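Local coordinates for CBS domain-containing protein CBSX1, chloroplastic (Arabidopsis thaliana, PDB 4GQV) that carries a pair of CBS domains and, in the chloroplast, probably regulates the thioredoxin system through protein binding, at residues Leu17-Pro22 with Glu46-Val51. Sequence-based numbering, arbitrary orientation.
Sequences LHVVKP and EDWKLV
The indole of Trp48 reaches from the turn before strand 50-55 to overlap Val19, whose CG1 lies 4.1 Å from CH2 at the far corner of the six-membered ring. Val19 meets the ring obliquely, whereas Leu17 comes to its edge, near the ring plane, with CD1 4.4 Å from CZ3 of Trp48. The first side-chain torsion of Trp48 (chi1 -102°) lies off the staggered values, and with it the ring reaches the 17-22 segment; Lys14 adds a cation-pi interaction to the same ring. Both segments belong to the first CBS domain of the pair: 17-22 is the extended linker leading to helix 26-36, while residues 46-49 form the turn of the hairpin and 50-51 begin its second strand. No hydrogen bond joins the two directly; backbone bonds from Val20 to Pro42 and Ile44 tie the linker to the hairpin's first strand, 40-44. At the other end of the contact Lys21 and Glu46 cross at about a right angle. Here aliphatic carbon does much of the touching: CE of Lys21 is 3.5 Å from OE1 of Glu46, and CD of Lys21 is 3.6 Å from OE2 of Glu46. The turn about the last lysine bond (chi4 51°) leaves NZ farther off, and its salt bridge to OE1 of Glu46 is long, at 3.9 Å. An alanine in place of Lys21 would probably leave the Glu46 carboxylate without this opposite charge and freer to turn. Beyond the lysine, Pro22 sets CG against CG2 of Val51 at 4.1 Å.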
loop_
_atom_site.group_PDB
_atom_site.type_symbol
_atom_site.label_atom_id
_atom_site.label_comp_id
_atom_site.label_asym_id
_atom_site.label_seq_id
_atom_site.Cartn_x
_atom_site.Cartn_y
_atom_site.Cartn_z
ATOM N N LEU A 17 12.923 8.587 -0.062
ATOM C CA LEU A 17 12.292 8.002 -1.248
ATOM C C LEU A 17 12.831 6.618 -1.593
ATOM O O LEU A 17 13.920 6.238 -1.158
ATOM C CB LEU A 17 12.476 8.915 -2.465
ATOM C CG LEU A 17 11.375 9.915 -2.796
ATOM C CD1 LEU A 17 11.637 10.550 -4.139
ATOM C CD2 LEU A 17 10.020 9.240 -2.777
ATOM N N HIS A 18 12.053 5.869 -2.372
ATOM C CA HIS A 18 12.551 4.671 -3.044
ATOM C C HIS A 18 12.226 4.783 -4.527
ATOM O O HIS A 18 11.068 4.893 -4.904
ATOM C CB HIS A 18 11.989 3.375 -2.426
ATOM C CG HIS A 18 12.305 3.219 -0.973
ATOM N ND1 HIS A 18 11.330 3.114 0.000
ATOM C CD2 HIS A 18 13.491 3.191 -0.315
ATOM C CE1 HIS A 18 11.902 3.021 1.187
ATOM N NE2 HIS A 18 13.211 3.065 1.022
ATOM N N VAL A 19 13.269 4.765 -5.348
ATOM C CA VAL A 19 13.159 4.964 -6.775
ATOM C C VAL A 19 13.753 3.773 -7.499
ATOM O O VAL A 19 14.433 2.949 -6.897
ATOM C CB VAL A 19 13.940 6.222 -7.211
ATOM C CG1 VAL A 19 13.284 7.469 -6.659
ATOM C CG2 VAL A 19 15.375 6.137 -6.749
ATOM N N VAL A 20 13.496 3.673 -8.795
ATOM C CA VAL A 20 14.214 2.700 -9.602
ATOM C C VAL A 20 14.548 3.375 -10.900
ATOM O O VAL A 20 14.068 4.466 -11.159
ATOM C CB VAL A 20 13.399 1.378 -9.892
ATOM C CG1 VAL A 20 13.233 0.518 -8.643
ATOM C CG2 VAL A 20 12.060 1.652 -10.568
ATOM N N LYS A 21 15.340 2.734 -11.742
ATOM C CA LYS A 21 15.616 3.298 -13.056
ATOM C C LYS A 21 15.021 2.361 -14.055
ATOM O O LYS A 21 14.660 1.240 -13.688
ATOM C CB LYS A 21 17.124 3.438 -13.274
ATOM C CG LYS A 21 17.790 4.324 -12.250
ATOM C CD LYS A 21 18.565 5.449 -12.896
ATOM C CE LYS A 21 19.381 6.175 -11.846
ATOM N NZ LYS A 21 20.190 5.218 -11.043
ATOM N N PRO A 22 14.911 2.787 -15.322
ATOM C CA PRO A 22 14.459 1.811 -16.329
ATOM C C PRO A 22 15.456 0.642 -16.511
ATOM O O PRO A 22 15.078 -0.384 -17.087
ATOM C CB PRO A 22 14.385 2.638 -17.622
ATOM C CG PRO A 22 14.437 4.063 -17.199
ATOM C CD PRO A 22 15.185 4.106 -15.910
ATOM N N GLU A 46 18.961 8.944 -15.466
ATOM C CA GLU A 46 20.225 9.210 -14.763
ATOM C C GLU A 46 20.275 10.632 -14.234
ATOM O O GLU A 46 20.975 10.928 -13.268
ATOM C CB GLU A 46 21.435 8.944 -15.663
ATOM C CG GLU A 46 21.417 7.601 -16.362
ATOM C CD GLU A 46 21.342 6.446 -15.384
ATOM O OE1 GLU A 46 21.850 6.593 -14.248
ATOM O OE2 GLU A 46 20.762 5.396 -15.749
ATOM N N ASP A 47 19.501 11.502 -14.867
ATOM C CA ASP A 47 19.448 12.908 -14.500
ATOM C C ASP A 47 18.439 13.148 -13.387
ATOM O O ASP A 47 18.111 14.287 -13.088
ATOM C CB ASP A 47 19.105 13.752 -15.739
ATOM C CG ASP A 47 20.204 13.706 -16.805
ATOM O OD1 ASP A 47 19.926 13.272 -17.939
ATOM O OD2 ASP A 47 21.346 14.111 -16.509
ATOM N N TRP A 48 17.960 12.069 -12.775
ATOM C CA TRP A 48 16.905 12.128 -11.755
ATOM C C TRP A 48 15.602 12.761 -12.267
ATOM O O TRP A 48 14.789 13.242 -11.488
ATOM C CB TRP A 48 17.393 12.834 -10.484
ATOM C CG TRP A 48 17.747 11.891 -9.382
ATOM C CD1 TRP A 48 18.905 11.181 -9.250
ATOM C CD2 TRP A 48 16.933 11.541 -8.255
ATOM N NE1 TRP A 48 18.861 10.410 -8.112
ATOM C CE2 TRP A 48 17.666 10.622 -7.477
ATOM C CE3 TRP A 48 15.659 11.923 -7.823
ATOM C CZ2 TRP A 48 17.170 10.078 -6.297
ATOM C CZ3 TRP A 48 15.166 11.383 -6.652
ATOM C CH2 TRP A 48 15.920 10.461 -5.903
ATOM N N LYS A 49 15.423 12.761 -13.582
ATOM C CA LYS A 49 14.176 13.175 -14.180
ATOM C C LYS A 49 13.174 12.048 -14.052
ATOM O O LYS A 49 13.541 10.865 -14.060
ATOM C CB LYS A 49 14.363 13.510 -15.660
ATOM C CG LYS A 49 15.269 14.691 -15.889
ATOM C CD LYS A 49 14.911 15.444 -17.158
ATOM C CE LYS A 49 15.594 16.806 -17.156
ATOM N NZ LYS A 49 15.797 17.245 -15.747
ATOM N N LEU A 50 11.902 12.429 -13.965
ATOM C CA LEU A 50 10.835 11.464 -13.817
ATOM C C LEU A 50 10.411 10.976 -15.190
ATOM O O LEU A 50 9.941 11.752 -16.026
ATOM C CB LEU A 50 9.661 12.069 -13.036
ATOM C CG LEU A 50 8.483 11.120 -12.797
ATOM C CD1 LEU A 50 8.851 9.967 -11.837
ATOM C CD2 LEU A 50 7.286 11.893 -12.303
ATOM N N VAL A 51 10.583 9.678 -15.429
ATOM C CA VAL A 51 10.199 9.104 -16.711
ATOM C C VAL A 51 9.087 8.062 -16.549
ATOM O O VAL A 51 8.451 7.651 -17.526
ATOM C CB VAL A 51 11.416 8.482 -17.485
ATOM C CG1 VAL A 51 12.432 9.552 -17.876
ATOM C CG2 VAL A 51 12.081 7.377 -16.669
#